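Local coordinates for major royal jelly protein 1 (Apis mellifera, PDB 5YYL) that is the most abundant protein of royal jelly, binds a sterol, and probably serves as a nutrient for developing honeybee larvae, at residues T79-L90 / A113-A124; L138-T146 / K182-V190. All coordinates share one frame; numbering follows the deposited sequence.

Contact 1: residues T79-L90 / A113-A124. With NAG (2-acetamido-2-deoxy-beta-D-glucopyranose), chain E.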
loop_
_atom_site.group_PDB
_atom_site.type_symbol
_atom_site.label_atom_id
_atom_site.label_comp_id
_atom_site.label_asym_id
_atom_site.label_seq_id
_atom_site.Cartn_x
_atom_site.Cartn_y
_atom_site.Cartn_z
ATOM N N THR A 79 -15.791 34.523 10.651
ATOM C CA THR A 79 -16.473 35.768 10.288
ATOM C C THR A 79 -16.176 36.838 11.310
ATOM O O THR A 79 -16.123 36.562 12.503
ATOM C CB THR A 79 -17.993 35.643 10.134
ATOM O OG1 THR A 79 -18.609 35.534 11.421
ATOM C CG2 THR A 79 -18.358 34.486 9.270
ATOM N N MET A 80 -15.983 38.058 10.824
ATOM C CA MET A 80 -15.612 39.165 11.685
ATOM C C MET A 80 -16.723 40.223 11.701
ATOM O O MET A 80 -17.289 40.589 10.639
ATOM C CB MET A 80 -14.289 39.769 11.227
ATOM C CG MET A 80 -13.420 40.256 12.378
ATOM S SD MET A 80 -12.585 38.995 13.372
ATOM C CE MET A 80 -12.202 37.756 12.130
ATOM N N LEU A 81 -17.043 40.677 12.918
ATOM C CA LEU A 81 -17.971 41.792 13.115
ATOM C C LEU A 81 -17.339 43.020 12.489
ATOM O O LEU A 81 -16.206 43.378 12.834
ATOM C CB LEU A 81 -18.217 42.073 14.601
ATOM C CG LEU A 81 -19.027 41.056 15.403
ATOM C CD1 LEU A 81 -19.091 41.462 16.861
ATOM C CD2 LEU A 81 -20.405 40.893 14.799
ATOM N N ARG A 82 -18.073 43.654 11.580
ATOM C CA ARG A 82 -17.544 44.781 10.804
ATOM C C ARG A 82 -17.567 46.070 11.600
ATOM O O ARG A 82 -18.482 46.865 11.490
ATOM C CB ARG A 82 -18.310 44.956 9.494
ATOM C CG ARG A 82 -17.738 46.024 8.586
ATOM C CD ARG A 82 -16.471 45.564 7.854
ATOM N NE ARG A 82 -16.864 44.777 6.692
ATOM C CZ ARG A 82 -16.110 44.516 5.631
ATOM N NH1 ARG A 82 -14.851 44.959 5.547
ATOM N NH2 ARG A 82 -16.629 43.780 4.639
ATOM N N TYR A 83 -16.542 46.249 12.412
ATOM C CA TYR A 83 -16.256 47.535 13.014
ATOM C C TYR A 83 -15.378 48.364 12.059
ATOM O O TYR A 83 -15.100 47.944 10.932
ATOM C CB TYR A 83 -15.628 47.368 14.402
ATOM C CG TYR A 83 -16.631 47.048 15.487
ATOM C CD1 TYR A 83 -16.827 47.919 16.551
ATOM C CD2 TYR A 83 -17.393 45.876 15.451
ATOM C CE1 TYR A 83 -17.742 47.637 17.553
ATOM C CE2 TYR A 83 -18.316 45.589 16.449
ATOM C CZ TYR A 83 -18.483 46.474 17.501
ATOM O OH TYR A 83 -19.388 46.223 18.505
ATOM N N ASN A 84 -15.014 49.570 12.494
ATOM C CA ASN A 84 -13.993 50.385 11.827
ATOM C C ASN A 84 -12.638 49.691 12.018
ATOM O O ASN A 84 -12.221 49.414 13.155
ATOM C CB ASN A 84 -13.969 51.829 12.367
ATOM C CG ASN A 84 -13.924 51.900 13.899
ATOM O OD1 ASN A 84 -14.908 51.563 14.579
ATOM N ND2 ASN A 84 -12.781 52.337 14.449
ATOM N N GLY A 85 -11.985 49.382 10.894
ATOM C CA GLY A 85 -10.688 48.701 10.894
ATOM C C GLY A 85 -10.749 47.184 10.724
ATOM O O GLY A 85 -9.920 46.444 11.282
ATOM N N VAL A 86 -11.722 46.730 9.936
ATOM C CA VAL A 86 -11.950 45.320 9.683
ATOM C C VAL A 86 -12.014 45.135 8.171
ATOM O O VAL A 86 -13.065 45.359 7.574
ATOM C CB VAL A 86 -13.234 44.824 10.372
ATOM C CG1 VAL A 86 -13.529 43.381 9.969
ATOM C CG2 VAL A 86 -13.082 44.937 11.883
ATOM N N PRO A 87 -10.883 44.737 7.552
ATOM C CA PRO A 87 -10.765 44.681 6.089
ATOM C C PRO A 87 -11.776 43.780 5.412
ATOM O O PRO A 87 -12.395 44.193 4.426
ATOM C CB PRO A 87 -9.345 44.150 5.858
ATOM C CG PRO A 87 -8.900 43.587 7.155
ATOM C CD PRO A 87 -9.621 44.353 8.213
ATOM N N SER A 88 -11.931 42.556 5.927
ATOM C CA SER A 88 -12.933 41.622 5.408
ATOM C C SER A 88 -13.733 41.007 6.520
ATOM O O SER A 88 -13.231 40.847 7.642
ATOM C CB SER A 88 -12.288 40.517 4.586
ATOM O OG SER A 88 -13.279 39.609 4.106
ATOM N N SER A 89 -14.982 40.665 6.191
ATOM C CA SER A 89 -15.900 40.069 7.158
ATOM C C SER A 89 -15.947 38.558 7.015
ATOM O O SER A 89 -15.789 37.860 8.002
ATOM C CB SER A 89 -17.305 40.634 7.009
ATOM O OG SER A 89 -18.087 40.192 8.096
ATOM N N LEU A 90 -16.188 38.078 5.800
ATOM C CA LEU A 90 -16.202 36.656 5.513
ATOM C C LEU A 90 -14.795 36.176 5.138
ATOM O O LEU A 90 -14.268 36.552 4.088
ATOM C CB LEU A 90 -17.192 36.355 4.385
ATOM C CG LEU A 90 -17.384 34.888 4.014
ATOM C CD1 LEU A 90 -17.773 34.054 5.226
ATOM C CD2 LEU A 90 -18.438 34.775 2.931
ATOM N N ALA A 113 -15.187 41.688 0.208
ATOM C CA ALA A 113 -14.757 42.472 1.366
ATOM C C ALA A 113 -15.200 43.937 1.313
ATOM O O ALA A 113 -15.226 44.591 2.354
ATOM C CB ALA A 113 -13.241 42.403 1.510
ATOM N N LYS A 114 -15.527 44.441 0.114
ATOM C CA LYS A 114 -15.849 45.861 -0.108
ATOM C C LYS A 114 -17.304 46.188 0.208
ATOM O O LYS A 114 -18.215 45.473 -0.228
ATOM C CB LYS A 114 -15.567 46.264 -1.565
ATOM N N TYR A 115 -17.507 47.274 0.960
ATOM C CA TYR A 115 -18.838 47.756 1.329
ATOM C C TYR A 115 -18.968 49.296 1.239
ATOM O O TYR A 115 -19.980 49.836 1.704
ATOM C CB TYR A 115 -19.248 47.218 2.726
ATOM C CG TYR A 115 -18.522 47.845 3.904
ATOM C CD1 TYR A 115 -19.211 48.619 4.842
ATOM C CD2 TYR A 115 -17.145 47.679 4.076
ATOM C CE1 TYR A 115 -18.548 49.211 5.910
ATOM C CE2 TYR A 115 -16.475 48.261 5.143
ATOM C CZ TYR A 115 -17.178 49.037 6.055
ATOM O OH TYR A 115 -16.519 49.600 7.130
ATOM N N ASP A 116 -17.947 49.995 0.707
ATOM C CA ASP A 116 -18.094 51.395 0.276
ATOM C C ASP A 116 -19.204 51.398 -0.773
ATOM O O ASP A 116 -20.253 52.025 -0.571
ATOM C CB ASP A 116 -16.784 51.960 -0.303
ATOM N N ASP A 117 -18.971 50.633 -1.849
ATOM C CA ASP A 117 -19.990 50.285 -2.867
ATOM C C ASP A 117 -21.349 49.806 -2.298
ATOM O O ASP A 117 -22.401 50.133 -2.873
ATOM C CB ASP A 117 -19.435 49.211 -3.821
ATOM N N CYS A 118 -21.304 49.042 -1.189
ATOM C CA CYS A 118 -22.466 48.453 -0.525
ATOM C C CYS A 118 -22.952 47.305 -1.423
ATOM O O CYS A 118 -24.144 47.057 -1.529
ATOM C CB CYS A 118 -23.541 49.525 -0.264
ATOM S SG CYS A 118 -25.012 49.024 0.642
ATOM N N SER A 119 -22.006 46.616 -2.067
ATOM C CA SER A 119 -22.311 45.691 -3.163
ATOM C C SER A 119 -22.473 44.283 -2.631
ATOM O O SER A 119 -23.454 43.591 -2.955
ATOM N N GLY A 120 -21.484 43.862 -1.837
ATOM C CA GLY A 120 -21.441 42.529 -1.241
ATOM C C GLY A 120 -20.817 42.539 0.148
ATOM O O GLY A 120 -19.804 43.188 0.381
ATOM N N ILE A 121 -21.468 41.817 1.054
ATOM C CA ILE A 121 -21.050 41.517 2.450
ATOM C C ILE A 121 -20.465 42.660 3.302
ATOM O O ILE A 121 -19.282 42.986 3.230
ATOM C CB ILE A 121 -20.208 40.214 2.581
ATOM C CG1 ILE A 121 -20.730 39.137 1.602
ATOM C CG2 ILE A 121 -20.243 39.712 4.027
ATOM C CD1 ILE A 121 -20.284 37.722 1.867
ATOM N N VAL A 122 -21.329 43.225 4.139
ATOM C CA VAL A 122 -20.956 44.229 5.120
ATOM C C VAL A 122 -20.461 43.534 6.365
ATOM O O VAL A 122 -19.350 43.778 6.790
ATOM C CB VAL A 122 -22.143 45.164 5.481
ATOM C CG1 VAL A 122 -21.742 46.215 6.514
ATOM C CG2 VAL A 122 -22.706 45.807 4.221
ATOM N N SER A 123 -21.307 42.708 6.972
ATOM C CA SER A 123 -20.970 42.012 8.225
ATOM C C SER A 123 -21.591 40.609 8.284
ATOM O O SER A 123 -22.758 40.455 8.670
ATOM C CB SER A 123 -21.417 42.837 9.428
ATOM O OG SER A 123 -20.949 42.238 10.619
ATOM N N ALA A 124 -20.804 39.605 7.873
ATOM C CA ALA A 124 -21.184 38.193 7.964
ATOM C C ALA A 124 -21.361 37.812 9.435
ATOM O O ALA A 124 -20.408 37.489 10.142
ATOM C CB ALA A 124 -20.137 37.308 7.300
HETATM C C1 NAG E . -17.899 53.207 14.520
HETATM C C2 NAG E . -18.602 54.359 13.781
HETATM C C3 NAG E . -17.584 55.452 13.420
HETATM C C4 NAG E . -16.764 55.944 14.614
HETATM C C5 NAG E . -16.194 54.712 15.341
HETATM C C6 NAG E . -15.480 54.983 16.662
HETATM C C7 NAG E . -20.492 54.388 12.175
HETATM C C8 NAG E . -21.016 53.887 10.858
HETATM N N2 NAG E . -19.272 53.955 12.544
HETATM O O3 NAG E . -18.246 56.575 12.828
HETATM O O4 NAG E . -15.751 56.817 14.065
HETATM O O5 NAG E . -17.243 53.787 15.650
HETATM O O6 NAG E . -16.321 55.736 17.539
HETATM O O7 NAG E . -21.173 55.142 12.849
#

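Contact 2: residues L138-T146 / K182-V190. With NAG (2-acetamido-2-deoxy-beta-D-glucopyranose), chain E.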
loop_
_atom_site.group_PDB
_atom_site.type_symbol
_atom_site.label_atom_id
_atom_site.label_comp_id
_atom_site.label_asym_id
_atom_site.label_seq_id
_atom_site.Cartn_x
_atom_site.Cartn_y
_atom_site.Cartn_z
ATOM N N LEU A 138 -25.405 35.034 6.603
ATOM C CA LEU A 138 -26.300 36.074 7.122
ATOM C C LEU A 138 -25.505 37.360 7.269
ATOM O O LEU A 138 -24.808 37.535 8.257
ATOM C CB LEU A 138 -26.933 35.650 8.474
ATOM C CG LEU A 138 -27.872 36.675 9.157
ATOM C CD1 LEU A 138 -29.153 36.885 8.370
ATOM C CD2 LEU A 138 -28.224 36.267 10.571
ATOM N N ASP A 139 -25.596 38.233 6.265
ATOM C CA ASP A 139 -25.053 39.594 6.337
ATOM C C ASP A 139 -26.092 40.476 7.018
ATOM O O ASP A 139 -27.204 40.620 6.510
ATOM C CB ASP A 139 -24.725 40.126 4.929
ATOM C CG ASP A 139 -24.241 41.595 4.924
ATOM O OD1 ASP A 139 -24.293 42.217 3.834
ATOM O OD2 ASP A 139 -23.779 42.115 5.978
ATOM N N SER A 140 -25.723 41.055 8.158
ATOM C CA SER A 140 -26.642 41.888 8.924
ATOM C C SER A 140 -26.820 43.268 8.287
ATOM O O SER A 140 -27.917 43.845 8.302
ATOM C CB SER A 140 -26.161 42.030 10.363
ATOM O OG SER A 140 -24.887 42.622 10.434
ATOM N N GLY A 141 -25.733 43.785 7.715
ATOM C CA GLY A 141 -25.685 45.152 7.207
ATOM C C GLY A 141 -25.236 46.153 8.258
ATOM O O GLY A 141 -25.149 47.341 7.966
ATOM N N LEU A 142 -24.912 45.681 9.460
ATOM C CA LEU A 142 -24.565 46.575 10.545
ATOM C C LEU A 142 -23.092 46.958 10.483
ATOM O O LEU A 142 -22.257 46.186 10.002
ATOM C CB LEU A 142 -24.895 45.958 11.911
ATOM C CG LEU A 142 -26.349 46.081 12.369
ATOM C CD1 LEU A 142 -27.367 45.888 11.247
ATOM C CD2 LEU A 142 -26.585 45.077 13.483
ATOM N N VAL A 143 -22.800 48.169 10.960
ATOM C CA VAL A 143 -21.443 48.626 11.206
ATOM C C VAL A 143 -21.348 48.936 12.694
ATOM O O VAL A 143 -22.302 49.452 13.275
ATOM C CB VAL A 143 -21.101 49.857 10.349
ATOM C CG1 VAL A 143 -19.678 50.314 10.624
ATOM C CG2 VAL A 143 -21.294 49.547 8.869
ATOM N N ASN A 144 -20.214 48.592 13.311
ATOM C CA ASN A 144 -20.052 48.668 14.775
ATOM C C ASN A 144 -21.146 47.898 15.539
ATOM O O ASN A 144 -21.456 48.221 16.685
ATOM C CB ASN A 144 -20.017 50.127 15.269
ATOM C CG ASN A 144 -19.011 50.998 14.525
ATOM O OD1 ASN A 144 -18.472 50.609 13.495
ATOM N ND2 ASN A 144 -18.793 52.197 15.040
ATOM N N ASN A 145 -21.710 46.875 14.890
ATOM C CA ASN A 145 -22.832 46.069 15.410
ATOM C C ASN A 145 -24.125 46.856 15.743
ATOM O O ASN A 145 -24.957 46.368 16.522
ATOM C CB ASN A 145 -22.353 45.236 16.631
ATOM C CG ASN A 145 -22.989 43.847 16.706
ATOM O OD1 ASN A 145 -23.147 43.139 15.702
ATOM N ND2 ASN A 145 -23.333 43.443 17.919
ATOM N N THR A 146 -24.298 48.052 15.158
ATOM C CA THR A 146 -25.448 48.940 15.467
ATOM C C THR A 146 -25.960 49.733 14.247
ATOM O O THR A 146 -27.107 49.552 13.838
ATOM C CB THR A 146 -25.138 49.928 16.616
ATOM O OG1 THR A 146 -23.934 50.645 16.326
ATOM C CG2 THR A 146 -24.970 49.202 17.943
ATOM N N LYS A 182 -36.148 48.706 15.583
ATOM C CA LYS A 182 -34.836 48.146 15.903
ATOM C C LYS A 182 -34.649 46.786 15.231
ATOM O O LYS A 182 -35.612 46.075 14.962
ATOM C CB LYS A 182 -34.675 48.017 17.419
ATOM C CG LYS A 182 -34.707 49.346 18.169
ATOM N N GLY A 183 -33.394 46.460 14.926
ATOM C CA GLY A 183 -33.046 45.157 14.363
ATOM C C GLY A 183 -31.569 44.792 14.441
ATOM O O GLY A 183 -30.686 45.631 14.154
ATOM N N ARG A 184 -31.301 43.542 14.838
ATOM C CA ARG A 184 -29.958 42.953 14.741
ATOM C C ARG A 184 -30.019 41.445 14.509
ATOM O O ARG A 184 -30.157 40.674 15.451
ATOM C CB ARG A 184 -29.123 43.269 15.979
ATOM C CG ARG A 184 -27.675 42.812 15.844
ATOM C CD ARG A 184 -26.727 43.613 16.704
ATOM N NE ARG A 184 -26.729 43.193 18.105
ATOM C CZ ARG A 184 -26.524 43.996 19.152
ATOM N NH1 ARG A 184 -26.314 45.309 18.993
ATOM N NH2 ARG A 184 -26.547 43.471 20.380
ATOM N N LEU A 185 -29.854 41.048 13.248
ATOM C CA LEU A 185 -29.922 39.651 12.837
ATOM C C LEU A 185 -28.655 38.893 13.281
ATOM O O LEU A 185 -27.576 39.057 12.700
ATOM C CB LEU A 185 -30.133 39.588 11.314
ATOM C CG LEU A 185 -31.313 40.430 10.765
ATOM C CD1 LEU A 185 -31.674 40.069 9.338
ATOM C CD2 LEU A 185 -32.556 40.294 11.631
ATOM N N SER A 186 -28.792 38.080 14.322
ATOM C CA SER A 186 -27.659 37.544 15.101
ATOM C C SER A 186 -27.545 36.007 15.193
ATOM O O SER A 186 -26.770 35.505 16.002
ATOM C CB SER A 186 -27.855 38.050 16.526
ATOM O OG SER A 186 -29.033 37.450 17.127
ATOM N N SER A 187 -28.364 35.277 14.439
ATOM C CA SER A 187 -28.438 33.815 14.554
ATOM C C SER A 187 -29.072 33.218 13.300
ATOM O O SER A 187 -29.919 33.844 12.666
ATOM C CB SER A 187 -29.230 33.399 15.807
ATOM O OG SER A 187 -28.652 32.254 16.425
ATOM N N LEU A 188 -28.634 32.017 12.943
ATOM C CA LEU A 188 -28.961 31.432 11.648
ATOM C C LEU A 188 -29.003 29.919 11.753
ATOM O O LEU A 188 -28.201 29.302 12.471
ATOM C CB LEU A 188 -27.930 31.843 10.599
ATOM C CG LEU A 188 -28.011 31.290 9.175
ATOM C CD1 LEU A 188 -29.217 31.874 8.462
ATOM C CD2 LEU A 188 -26.711 31.599 8.440
ATOM N N ALA A 189 -29.945 29.326 11.035
ATOM C CA ALA A 189 -30.076 27.879 10.967
ATOM C C ALA A 189 -30.744 27.538 9.659
ATOM O O ALA A 189 -31.627 28.260 9.215
ATOM C CB ALA A 189 -30.897 27.369 12.125
ATOM N N VAL A 190 -30.327 26.436 9.041
ATOM C CA VAL A 190 -30.789 26.081 7.713
ATOM C C VAL A 190 -31.260 24.631 7.670
ATOM O O VAL A 190 -30.609 23.751 8.207
ATOM C CB VAL A 190 -29.656 26.307 6.703
ATOM C CG1 VAL A 190 -30.113 25.960 5.289
ATOM C CG2 VAL A 190 -29.155 27.747 6.786
HETATM C C1 NAG E . -17.899 53.207 14.520
HETATM C C2 NAG E . -18.602 54.359 13.781
HETATM C C3 NAG E . -17.584 55.452 13.420
HETATM C C4 NAG E . -16.764 55.944 14.614
HETATM C C5 NAG E . -16.194 54.712 15.341
HETATM C C6 NAG E . -15.480 54.983 16.662
HETATM C C7 NAG E . -20.492 54.388 12.175
HETATM C C8 NAG E . -21.016 53.887 10.858
HETATM N N2 NAG E . -19.272 53.955 12.544
HETATM O O3 NAG E . -18.246 56.575 12.828
HETATM O O4 NAG E . -15.751 56.817 14.065
HETATM O O5 NAG E . -17.243 53.787 15.650
HETATM O O6 NAG E . -16.321 55.736 17.539
HETATM O O7 NAG E . -21.173 55.142 12.849
#

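Contact 1: residues T79-L90 / A113-A124
Arg82 reaches from the turn after strand 75-81 into the loop that leads to strand 124-129, joining two neighbouring four-stranded blades of a beta-propeller. Its chain extends from a CG anti to the backbone N (chi1 -175°) and then bends twice, which sets the edge of the guanidinium against three carbonyl oxygens. Arg82 NE gives a nearly straight bond to Val122 O (2.7 Å, 177°), with the acceptor in the guanidinium plane. Arg82 NH2 serves two acceptors, Ala113 O at 2.8 Å and Ile121 O at 3.1 Å; it stands above the carbonyl plane of Ala113 rather than on a lone pair. Arg82 NH1 turns back to its own turn and bonds Val86 O at 2.7 Å. Tyr115 lies over one guanidinium face at a 29° interplanar angle, CD2 3.7 Å from Arg82 CZ, while the backbone of Ser88 and Ser89 borders the opposite face.

Beside this cluster the packing is apolar: Leu90 CD2 meets Ile121 CD1 at 3.6 Å, with Phe157 of strand 153-158 alongside both. The loose side is the bend of 116-119, which makes no contact with 79-90, is poorly ordered and is tied by Cys118 to Cys150 through a disulfide. The tight side ends beside the start of strand 124-129, where Ser89 OG donates to Met80 O (2.7 Å) and accepts from Ala124 N (2.8 Å).

Contact 2: residues L138-T146 / K182-V190
Apolar packing carries the buried end, where Leu138 of strand 134-139 points at strand 185-192. With CG anti to the backbone N (chi1 178°), its two methyls are carried onto the neighbouring strand: Leu138 CD2 lies 3.9 Å from Leu185 CB and also rests against the carbonyl oxygens of Leu185 and Ser187. The side chains of Leu138 and Leu185 cross at about a right angle. Leu188, farther along the same strand, places its CD2 4.1 Å from Leu138 CB. Ile205 of strand 201-207 also touches Leu138, so this leucine is packed against two strands of the next sheet.

Mixed contacts follow where the loop 140-146 meets Arg184. Leu142 CD2 presses on the aliphatic part of the arginine, 3.4 Å from Arg184 CG, again with the side chains roughly perpendicular. Asn145 ND2 sits over one guanidinium face, offset toward its rim, with the amide and guanidinium planes 18° apart; it and Arg184 NE are both donors, so their closeness is contact and not a hydrogen bond.

One hydrogen bond joins the segments: Arg184 NH1 to Asn145 O, 3.0 Å, almost collinear with the carbonyl at a C=O...N angle of 163°. The bend at chi3 of Arg184 turns the guanidinium toward that oxygen, and NE forms a salt bridge with Glu208.

Polar bonds within the loop fit two tight turns. Asp139 OD2 accepts from Gly141 N in an Asx turn, and Ser140 OG accepts from Leu142 N at 3.2 Å in an ST turn. Beyond them Asn144 ND2 carries the N-linked sugar. Side-chain packing between successive four-stranded antiparallel sheets, with a loop of one sheet reaching an arginine at the start of the next, is characteristic of adjacent blades in a beta-propeller.

In the fold
From the N terminus, the chain passes through strand 75-81 and the turn to strand 90-94, completes that sheet at 102-106, and comes back through 113-124; contact 1 closes this loop. Strands 124-129 and 134-139 follow, and the next loop, through 153-158 and 163-169, is closed by contact 2 on reaching strand 185-192. The two loops stand in series, neither nested nor crossed. Together they join three successive four-stranded sheets, the middle one being shared. Their centres lie 12 Å apart and they touch directly: Asp139 OD2 accepts from Ser123 N at 2.7 Å, and Arg82 O from Asn144 N at 3.0 Å, Asn144 being itself the glycosylated residue.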